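Local coordinates for 5-nitroimidazole antibiotic resistance protein (Bacteroides thetaiotaomicron, PDB 2FG9) that is a putative 5-nitroimidazole antibiotic resistance protein of the pyridoxamine 5'-phosphate oxidase family that binds FAD and probably works as an oxidoreductase, at residues L36-C41 / I88-G93; V43-L48 / N84-T89; K119-E124 / V157-V162. One frame throughout, in Å; residues are numbered along the deposited sequence. Where two conformers were deposited one is given.

Contact 1 of 3, residues L36-C41 / I88-G93; sequences LQADAC and ITFSLG
C41 lays its CB against the F90 ring, with CB to F90 CE2 at 3.3 Å, an approach oblique to the ring plane. Its SG is 3.4 Å from I88 CG2. SG sits between the backbone N and the carbonyl carbon of C41 (chi1 76°), and it also makes an oblique sulfur-aromatic contact, 5.2 Å from the F90 ring centroid. A38 meets the same ring at its edge, near the ring plane, through CB to F90 CD2 at 4.0 Å. Beyond it, L92 crosses Q37 at about a right angle: L92 CD2 touches Q37 CB at 3.7 Å, while CD1 reaches the amide end, whose NE2 has a weak hydrogen bond to S33. Backbone to backbone, water 1 bridges the gap, donating to A40 O at 2.8 Å and accepting from S91 N at 2.8 Å. The F90 ring also makes an edge-to-face contact with F59. The turn after helix 28-37 is thus packed on strand 85-99 beside bound cofactor: A40 touches one bound FAD and S91, a residue of the FAD pocket, touches another, consistent with the flavin-binding split barrel of this family.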
loop_
_atom_site.group_PDB
_atom_site.type_symbol
_atom_site.label_atom_id
_atom_site.label_comp_id
_atom_site.label_asym_id
_atom_site.label_seq_id
_atom_site.Cartn_x
_atom_site.Cartn_y
_atom_site.Cartn_z
ATOM N N LEU A 36 7.176 -19.939 5.456
ATOM C CA LEU A 36 5.840 -19.585 5.914
ATOM C C LEU A 36 5.336 -18.281 5.301
ATOM O O LEU A 36 4.138 -18.115 5.110
ATOM C CB LEU A 36 5.805 -19.546 7.445
ATOM C CG LEU A 36 6.024 -20.925 8.131
ATOM C CD1 LEU A 36 6.120 -20.803 9.685
ATOM C CD2 LEU A 36 4.940 -21.965 7.732
ATOM N N GLN A 37 6.243 -17.375 4.977
ATOM C CA GLN A 37 5.893 -16.126 4.303
ATOM C C GLN A 37 5.582 -16.311 2.826
ATOM O O GLN A 37 4.957 -15.448 2.223
ATOM C CB GLN A 37 7.041 -15.104 4.420
ATOM C CG GLN A 37 7.210 -14.511 5.835
ATOM C CD GLN A 37 8.309 -13.434 5.894
ATOM O OE1 GLN A 37 8.045 -12.258 5.581
ATOM N NE2 GLN A 37 9.550 -13.827 6.289
ATOM N N ALA A 38 6.057 -17.389 2.211
ATOM C CA ALA A 38 5.971 -17.496 0.761
ATOM C C ALA A 38 4.560 -17.902 0.333
ATOM O O ALA A 38 3.902 -18.667 1.024
ATOM C CB ALA A 38 7.048 -18.484 0.225
ATOM N N ASP A 39 4.093 -17.395 -0.800
ATOM C CA ASP A 39 2.748 -17.721 -1.288
ATOM C C ASP A 39 2.788 -18.987 -2.144
ATOM O O ASP A 39 1.871 -19.772 -2.156
ATOM C CB ASP A 39 2.146 -16.569 -2.123
ATOM N N ALA A 40 3.855 -19.146 -2.876
ATOM C CA ALA A 40 4.065 -20.304 -3.733
ATOM C C ALA A 40 5.466 -20.794 -3.544
ATOM O O ALA A 40 6.327 -20.107 -3.023
ATOM C CB ALA A 40 3.867 -19.939 -5.207
ATOM N N CYS A 41 5.681 -21.975 -4.040
ATOM C CA CYS A 41 6.972 -22.582 -4.021
ATOM C C CYS A 41 7.233 -23.088 -5.426
ATOM O O CYS A 41 6.297 -23.243 -6.235
ATOM C CB CYS A 41 7.009 -23.693 -2.978
ATOM S SG CYS A 41 6.196 -25.219 -3.417
ATOM N N ILE A 88 12.531 -28.009 -3.582
ATOM C CA ILE A 88 11.477 -27.046 -3.476
ATOM C C ILE A 88 12.026 -25.756 -2.886
ATOM O O ILE A 88 12.519 -25.725 -1.770
ATOM C CB ILE A 88 10.321 -27.590 -2.643
ATOM C CG1 ILE A 88 9.853 -28.933 -3.211
ATOM C CG2 ILE A 88 9.194 -26.551 -2.611
ATOM C CD1 ILE A 88 8.701 -29.594 -2.484
ATOM N N THR A 89 11.909 -24.688 -3.662
ATOM C CA THR A 89 12.563 -23.413 -3.373
ATOM C C THR A 89 11.573 -22.290 -3.184
ATOM O O THR A 89 10.512 -22.260 -3.808
ATOM C CB THR A 89 13.531 -23.090 -4.501
ATOM O OG1 THR A 89 14.525 -24.120 -4.552
ATOM C CG2 THR A 89 14.232 -21.797 -4.282
ATOM N N PHE A 90 11.919 -21.375 -2.289
ATOM C CA PHE A 90 11.006 -20.300 -1.851
ATOM C C PHE A 90 11.790 -19.002 -1.833
ATOM O O PHE A 90 12.960 -19.015 -1.473
ATOM C CB PHE A 90 10.482 -20.522 -0.424
ATOM C CG PHE A 90 9.940 -21.895 -0.161
ATOM C CD1 PHE A 90 10.793 -22.959 0.062
ATOM C CD2 PHE A 90 8.579 -22.114 -0.080
ATOM C CE1 PHE A 90 10.295 -24.205 0.345
ATOM C CE2 PHE A 90 8.088 -23.351 0.168
ATOM C CZ PHE A 90 8.938 -24.403 0.373
ATOM N N SER A 91 11.173 -17.894 -2.211
ATOM C CA SER A 91 11.845 -16.632 -2.035
ATOM C C SER A 91 10.905 -15.491 -1.896
ATOM O O SER A 91 9.881 -15.459 -2.546
ATOM C CB SER A 91 12.782 -16.348 -3.212
ATOM O OG SER A 91 13.413 -15.110 -3.017
ATOM N N LEU A 92 11.289 -14.514 -1.084
ATOM C CA LEU A 92 10.494 -13.301 -0.927
ATOM C C LEU A 92 11.131 -12.233 -1.785
ATOM O O LEU A 92 12.338 -12.314 -2.150
ATOM C CB LEU A 92 10.498 -12.835 0.523
ATOM C CG LEU A 92 10.564 -13.977 1.548
ATOM C CD1 LEU A 92 10.865 -13.423 2.962
ATOM C CD2 LEU A 92 9.251 -14.816 1.458
ATOM N N GLY A 93 10.366 -11.200 -2.085
ATOM C CA GLY A 93 10.906 -10.135 -2.953
ATOM C C GLY A 93 12.233 -9.549 -2.468
ATOM O O GLY A 93 12.650 -9.760 -1.328
HETATM O O HOH W 1 8.648 -18.611 -3.197
#

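Contact 2 of 3, residues V43-L48 / N84-T89; sequences VGITDL and NNVCIT
The flat groups where G44 faces C87 are backbone amides, and the side chains divide between the two sides of the sheet they form: V43, I45, V86 and I88 cover one face, while C87 points to the other, where G44 has no side chain to offer. Two bonds join the amides. G44 N donates to C87 O at 2.8 Å, almost straight. C87 N returns a bond to G44 O at 3.1 Å, more bent at the hydrogen. G44 O also receives a CA-H...O contact from V86 CA at 3.2 Å, so this oxygen is approached by two neighbouring residues of the other strand. G44 and C87 are therefore a hydrogen-bonded antiparallel pair, and V43 with I88 is the non-hydrogen-bonded pair next to it, in the antiparallel sheet that probably forms the split barrel of the family. With its CG1 anti to the backbone N (chi1 -176°), V43 carries that methyl to both V86 and I88, touching V86 CB at 4.1 Å and I88 CG1 at 4.1 Å. V43 runs alongside I88, whereas it passes V86 at a slant. I45 keeps beside V86, its CG1 4.2 Å from V86 CG1, and helix 75-82 covers both, with K76 and M79 on I45 and L80 on V86. Towards the end of the pairing, water 2 takes over from direct bonds, accepting from T46 N and donating to N85 O at 2.6 Å. On the C87 side a second subunit packs in: its Y53 lies on C87, and its G50 O is hydrogen-bonded to T46 OG1.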
loop_
_atom_site.group_PDB
_atom_site.type_symbol
_atom_site.label_atom_id
_atom_site.label_comp_id
_atom_site.label_asym_id
_atom_site.label_seq_id
_atom_site.Cartn_x
_atom_site.Cartn_y
_atom_site.Cartn_z
ATOM N N VAL A 43 8.859 -26.086 -7.437
ATOM C CA VAL A 43 9.204 -27.474 -7.303
ATOM C C VAL A 43 10.008 -27.900 -8.535
ATOM O O VAL A 43 9.505 -27.863 -9.666
ATOM C CB VAL A 43 7.930 -28.355 -7.153
ATOM C CG1 VAL A 43 8.300 -29.803 -6.903
ATOM C CG2 VAL A 43 7.031 -27.819 -6.047
ATOM N N GLY A 44 11.256 -28.283 -8.284
ATOM C CA GLY A 44 12.123 -28.873 -9.279
ATOM C C GLY A 44 11.992 -30.382 -9.285
ATOM O O GLY A 44 12.089 -31.034 -8.228
ATOM N N ILE A 45 11.779 -30.924 -10.488
ATOM C CA ILE A 45 11.656 -32.345 -10.737
ATOM C C ILE A 45 12.568 -32.628 -11.945
ATOM O O ILE A 45 12.636 -31.809 -12.884
ATOM C CB ILE A 45 10.219 -32.663 -11.140
ATOM C CG1 ILE A 45 9.235 -32.036 -10.161
ATOM C CG2 ILE A 45 9.977 -34.126 -11.224
ATOM C CD1 ILE A 45 7.793 -32.150 -10.597
ATOM N N THR A 46 13.263 -33.762 -11.935
ATOM C CA THR A 46 14.014 -34.187 -13.103
ATOM C C THR A 46 13.043 -34.817 -14.057
ATOM O O THR A 46 12.239 -35.656 -13.658
ATOM C CB THR A 46 15.104 -35.160 -12.744
ATOM O OG1 THR A 46 15.941 -34.545 -11.763
ATOM C CG2 THR A 46 15.944 -35.495 -13.984
ATOM N N ASP A 47 13.068 -34.393 -15.317
ATOM C CA ASP A 47 12.105 -34.926 -16.283
ATOM C C ASP A 47 12.602 -36.247 -16.819
ATOM O O ASP A 47 13.619 -36.741 -16.348
ATOM C CB ASP A 47 11.779 -33.898 -17.378
ATOM C CG ASP A 47 12.895 -33.682 -18.370
ATOM O OD1 ASP A 47 13.853 -34.466 -18.437
ATOM O OD2 ASP A 47 12.781 -32.704 -19.123
ATOM N N LEU A 48 11.885 -36.817 -17.786
ATOM C CA LEU A 48 12.128 -38.208 -18.230
ATOM C C LEU A 48 13.385 -38.347 -19.085
ATOM O O LEU A 48 13.871 -39.462 -19.322
ATOM C CB LEU A 48 10.925 -38.747 -19.011
ATOM C CG LEU A 48 9.614 -38.892 -18.230
ATOM C CD1 LEU A 48 8.543 -39.531 -19.130
ATOM C CD2 LEU A 48 9.810 -39.759 -16.971
ATOM N N ASN A 84 11.465 -39.472 -7.603
ATOM C CA ASN A 84 10.622 -38.691 -6.727
ATOM C C ASN A 84 11.402 -37.698 -5.859
ATOM O O ASN A 84 10.835 -37.100 -4.934
ATOM C CB ASN A 84 9.685 -39.578 -5.898
ATOM C CG ASN A 84 10.409 -40.376 -4.820
ATOM O OD1 ASN A 84 11.582 -40.618 -4.907
ATOM N ND2 ASN A 84 9.685 -40.767 -3.790
ATOM N N ASN A 85 12.692 -37.533 -6.144
ATOM C CA ASN A 85 13.457 -36.465 -5.498
ATOM C C ASN A 85 13.084 -35.098 -6.059
ATOM O O ASN A 85 13.117 -34.900 -7.282
ATOM C CB ASN A 85 14.941 -36.685 -5.692
ATOM C CG ASN A 85 15.425 -37.867 -4.941
ATOM O OD1 ASN A 85 15.569 -37.808 -3.728
ATOM N ND2 ASN A 85 15.625 -38.974 -5.638
ATOM N N VAL A 86 12.732 -34.175 -5.165
ATOM C CA VAL A 86 12.364 -32.831 -5.558
ATOM C C VAL A 86 13.170 -31.796 -4.786
ATOM O O VAL A 86 13.549 -32.031 -3.642
ATOM C CB VAL A 86 10.869 -32.577 -5.357
ATOM C CG1 VAL A 86 10.072 -33.459 -6.304
ATOM C CG2 VAL A 86 10.438 -32.837 -3.898
ATOM N N CYS A 87 13.422 -30.652 -5.423
ATOM C CA CYS A 87 14.040 -29.512 -4.761
ATOM C C CYS A 87 12.998 -28.383 -4.763
ATOM O O CYS A 87 12.570 -27.913 -5.806
ATOM C CB CYS A 87 15.342 -29.122 -5.460
ATOM S SG CYS A 87 16.251 -27.814 -4.623
ATOM N N ILE A 88 12.531 -28.009 -3.582
ATOM C CA ILE A 88 11.477 -27.046 -3.476
ATOM C C ILE A 88 12.026 -25.756 -2.886
ATOM O O ILE A 88 12.519 -25.725 -1.770
ATOM C CB ILE A 88 10.321 -27.590 -2.643
ATOM C CG1 ILE A 88 9.853 -28.933 -3.211
ATOM C CG2 ILE A 88 9.194 -26.551 -2.611
ATOM C CD1 ILE A 88 8.701 -29.594 -2.484
ATOM N N THR A 89 11.909 -24.688 -3.662
ATOM C CA THR A 89 12.563 -23.413 -3.373
ATOM C C THR A 89 11.573 -22.290 -3.184
ATOM O O THR A 89 10.512 -22.260 -3.808
ATOM C CB THR A 89 13.531 -23.090 -4.501
ATOM O OG1 THR A 89 14.525 -24.120 -4.552
ATOM C CG2 THR A 89 14.232 -21.797 -4.282
HETATM O O HOH W 2 12.829 -35.579 -9.814
#

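Contact 3 of 3, residues K119-E124 / V157-V162; sequences KVEFIE and VWKVPV
F122 and W158 share one face of the sheet, their rings set edge-to-face: the edge of F122 meets the face of W158 with the planes at 73° and the F122 centroid 5.0 Å from that of the five-membered ring. With CG anti to the carbonyl carbon (chi1 -63°), F122 brings CE1 over the indole rim, 3.5 Å from W158 CD1. The indole NE1 is hydrogen-bonded to S70 OG, which should help hold the indole in the orientation F122 meets. Next along, V120 slants across V160, CG2 to CG2 at 3.7 Å, and the same V120 methyl approaches W158 CE3 obliquely. On the other face I123 meets K159 at about a right angle, CD1 to K159 CB at 3.9 Å. E121 runs alongside K159, though doubtfully, having two conformers; in one, OE1 is 4.5 Å from K159 NZ, beyond a salt bridge. The backbones hold these positions: E121 N bonds to K159 O at 2.8 Å, K159 N bonds back to E121 O, and I123 N donates to V157 O at 2.9 Å. Helix 75-82 covers F122 and W158 through L80, helix 126-138 packs on I123 and V157, and strand 65-70 flanks strand 156-175 along the edge opposite strand 106-123.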
loop_
_atom_site.group_PDB
_atom_site.type_symbol
_atom_site.label_atom_id
_atom_site.label_comp_id
_atom_site.label_asym_id
_atom_site.label_seq_id
_atom_site.Cartn_x
_atom_site.Cartn_y
_atom_site.Cartn_z
ATOM N N LYS A 119 11.878 -36.341 -0.711
ATOM C CA LYS A 119 11.263 -37.238 -1.661
ATOM C C LYS A 119 9.760 -37.153 -1.555
ATOM O O LYS A 119 9.235 -37.097 -0.464
ATOM C CB LYS A 119 11.690 -38.645 -1.358
ATOM C CG LYS A 119 13.092 -38.954 -1.699
ATOM C CD LYS A 119 13.382 -40.366 -1.252
ATOM C CE LYS A 119 14.574 -41.003 -2.007
ATOM N NZ LYS A 119 15.839 -40.585 -1.362
ATOM N N VAL A 120 9.085 -37.202 -2.691
ATOM C CA VAL A 120 7.633 -37.206 -2.759
ATOM C C VAL A 120 6.900 -38.555 -2.605
ATOM O O VAL A 120 7.136 -39.483 -3.364
ATOM C CB VAL A 120 7.196 -36.645 -4.123
ATOM C CG1 VAL A 120 5.664 -36.740 -4.290
ATOM C CG2 VAL A 120 7.636 -35.221 -4.262
ATOM N N GLU A 121 6.026 -38.636 -1.601
ATOM C CA GLU A 121 5.009 -39.682 -1.496
ATOM C C GLU A 121 3.678 -39.123 -1.949
ATOM O O GLU A 121 3.413 -37.944 -1.760
ATOM C CB GLU A 121 4.844 -40.158 -0.042
ATOM C CG GLU A 121 3.519 -40.899 0.238
ATOM C CD GLU A 121 3.370 -41.385 1.676
ATOM O OE1 GLU A 121 3.799 -40.661 2.610
ATOM O OE2 GLU A 121 2.789 -42.489 1.865
ATOM N N PHE A 122 2.842 -39.972 -2.531
ATOM C CA PHE A 122 1.439 -39.655 -2.732
ATOM C C PHE A 122 0.635 -40.366 -1.689
ATOM O O PHE A 122 0.584 -41.598 -1.667
ATOM C CB PHE A 122 0.957 -40.078 -4.106
ATOM C CG PHE A 122 1.663 -39.365 -5.243
ATOM C CD1 PHE A 122 1.755 -37.982 -5.266
ATOM C CD2 PHE A 122 2.188 -40.073 -6.293
ATOM C CE1 PHE A 122 2.381 -37.343 -6.297
ATOM C CE2 PHE A 122 2.824 -39.427 -7.341
ATOM C CZ PHE A 122 2.925 -38.080 -7.335
ATOM N N ILE A 123 -0.025 -39.585 -0.844
ATOM C CA ILE A 123 -0.778 -40.115 0.284
ATOM C C ILE A 123 -2.009 -40.802 -0.273
ATOM O O ILE A 123 -2.720 -40.229 -1.091
ATOM C CB ILE A 123 -1.204 -38.982 1.202
ATOM C CG1 ILE A 123 0.026 -38.297 1.815
ATOM C CG2 ILE A 123 -2.098 -39.460 2.295
ATOM C CD1 ILE A 123 -0.321 -36.945 2.437
ATOM N N GLU A 124 -2.249 -42.037 0.155
ATOM C CA GLU A 124 -3.377 -42.787 -0.351
ATOM C C GLU A 124 -4.527 -42.787 0.619
ATOM O O GLU A 124 -5.663 -42.710 0.183
ATOM C CB GLU A 124 -2.973 -44.211 -0.705
ATOM C CG GLU A 124 -2.040 -44.329 -1.978
ATOM N N VAL A 157 -2.288 -35.980 -3.262
ATOM C CA VAL A 157 -1.739 -35.187 -2.212
ATOM C C VAL A 157 -0.321 -35.650 -1.938
ATOM O O VAL A 157 -0.096 -36.801 -1.561
ATOM C CB VAL A 157 -2.585 -35.275 -0.940
ATOM C CG1 VAL A 157 -2.064 -34.273 0.070
ATOM C CG2 VAL A 157 -4.070 -34.969 -1.247
ATOM N N TRP A 158 0.613 -34.716 -2.079
ATOM C CA TRP A 158 2.038 -34.995 -2.037
ATOM C C TRP A 158 2.528 -34.730 -0.654
ATOM O O TRP A 158 2.253 -33.675 -0.104
ATOM C CB TRP A 158 2.789 -34.027 -2.907
ATOM C CG TRP A 158 2.414 -33.951 -4.315
ATOM C CD1 TRP A 158 1.237 -34.317 -4.900
ATOM C CD2 TRP A 158 3.215 -33.390 -5.341
ATOM N NE1 TRP A 158 1.280 -34.039 -6.245
ATOM C CE2 TRP A 158 2.485 -33.467 -6.537
ATOM C CE3 TRP A 158 4.497 -32.833 -5.367
ATOM C CZ2 TRP A 158 2.992 -33.008 -7.747
ATOM C CZ3 TRP A 158 5.000 -32.390 -6.570
ATOM C CH2 TRP A 158 4.249 -32.481 -7.741
ATOM N N LYS A 159 3.245 -35.684 -0.081
ATOM C CA LYS A 159 3.926 -35.493 1.188
ATOM C C LYS A 159 5.402 -35.557 0.907
ATOM O O LYS A 159 5.887 -36.466 0.210
ATOM C CB LYS A 159 3.538 -36.580 2.183
ATOM C CG LYS A 159 4.179 -36.466 3.555
ATOM C CD LYS A 159 3.637 -37.563 4.426
ATOM C CE LYS A 159 4.272 -37.531 5.808
ATOM N NZ LYS A 159 3.757 -38.638 6.672
ATOM N N VAL A 160 6.112 -34.573 1.428
ATOM C CA VAL A 160 7.552 -34.434 1.176
ATOM C C VAL A 160 8.232 -34.161 2.496
ATOM O O VAL A 160 8.363 -32.990 2.909
ATOM C CB VAL A 160 7.859 -33.279 0.210
ATOM C CG1 VAL A 160 9.343 -33.262 -0.122
ATOM C CG2 VAL A 160 7.020 -33.390 -1.063
ATOM N N PRO A 161 8.634 -35.237 3.186
ATOM C CA PRO A 161 9.442 -35.004 4.380
ATOM C C PRO A 161 10.731 -34.350 3.933
ATOM O O PRO A 161 11.325 -34.784 2.932
ATOM C CB PRO A 161 9.699 -36.405 4.939
ATOM C CG PRO A 161 8.649 -37.328 4.276
ATOM C CD PRO A 161 8.392 -36.667 2.925
ATOM N N VAL A 162 11.127 -33.291 4.629
ATOM C CA VAL A 162 12.257 -32.492 4.204
ATOM C C VAL A 162 13.514 -33.056 4.784
ATOM O O VAL A 162 13.695 -33.027 6.003
ATOM C CB VAL A 162 12.127 -31.029 4.641
ATOM C CG1 VAL A 162 13.448 -30.259 4.383
ATOM C CG2 VAL A 162 11.006 -30.393 3.901
HETATM O O HOH W 3 11.991 -37.184 1.941
HETATM O O HOH W 4 -2.156 -38.967 -3.216
#

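All three contacts reach one antiparallel sheet, contact 1 through strand 85-99 and the loop leading into strand 41-46. Contacts 1 and 2, centres 16 Å apart, share I88 and T89, whose OG1 is hydrogen-bonded to V54 O of the second subunit. Contact 3 lies two pairings on, beyond that of strands 85-99 and 106-123, its centre 12 Å from that of contact 2; N84 O lies 2.8 Å from V120 N, a probable hydrogen bond, and V86 packs on V120. Contacts 1 and 3 do not touch, their centres 19 Å apart. Contact 1 comes nearest to cofactor, the A40 side chain about 3 Å from a bound FAD; those of I45 and W158 lie about 6 Å from FAD.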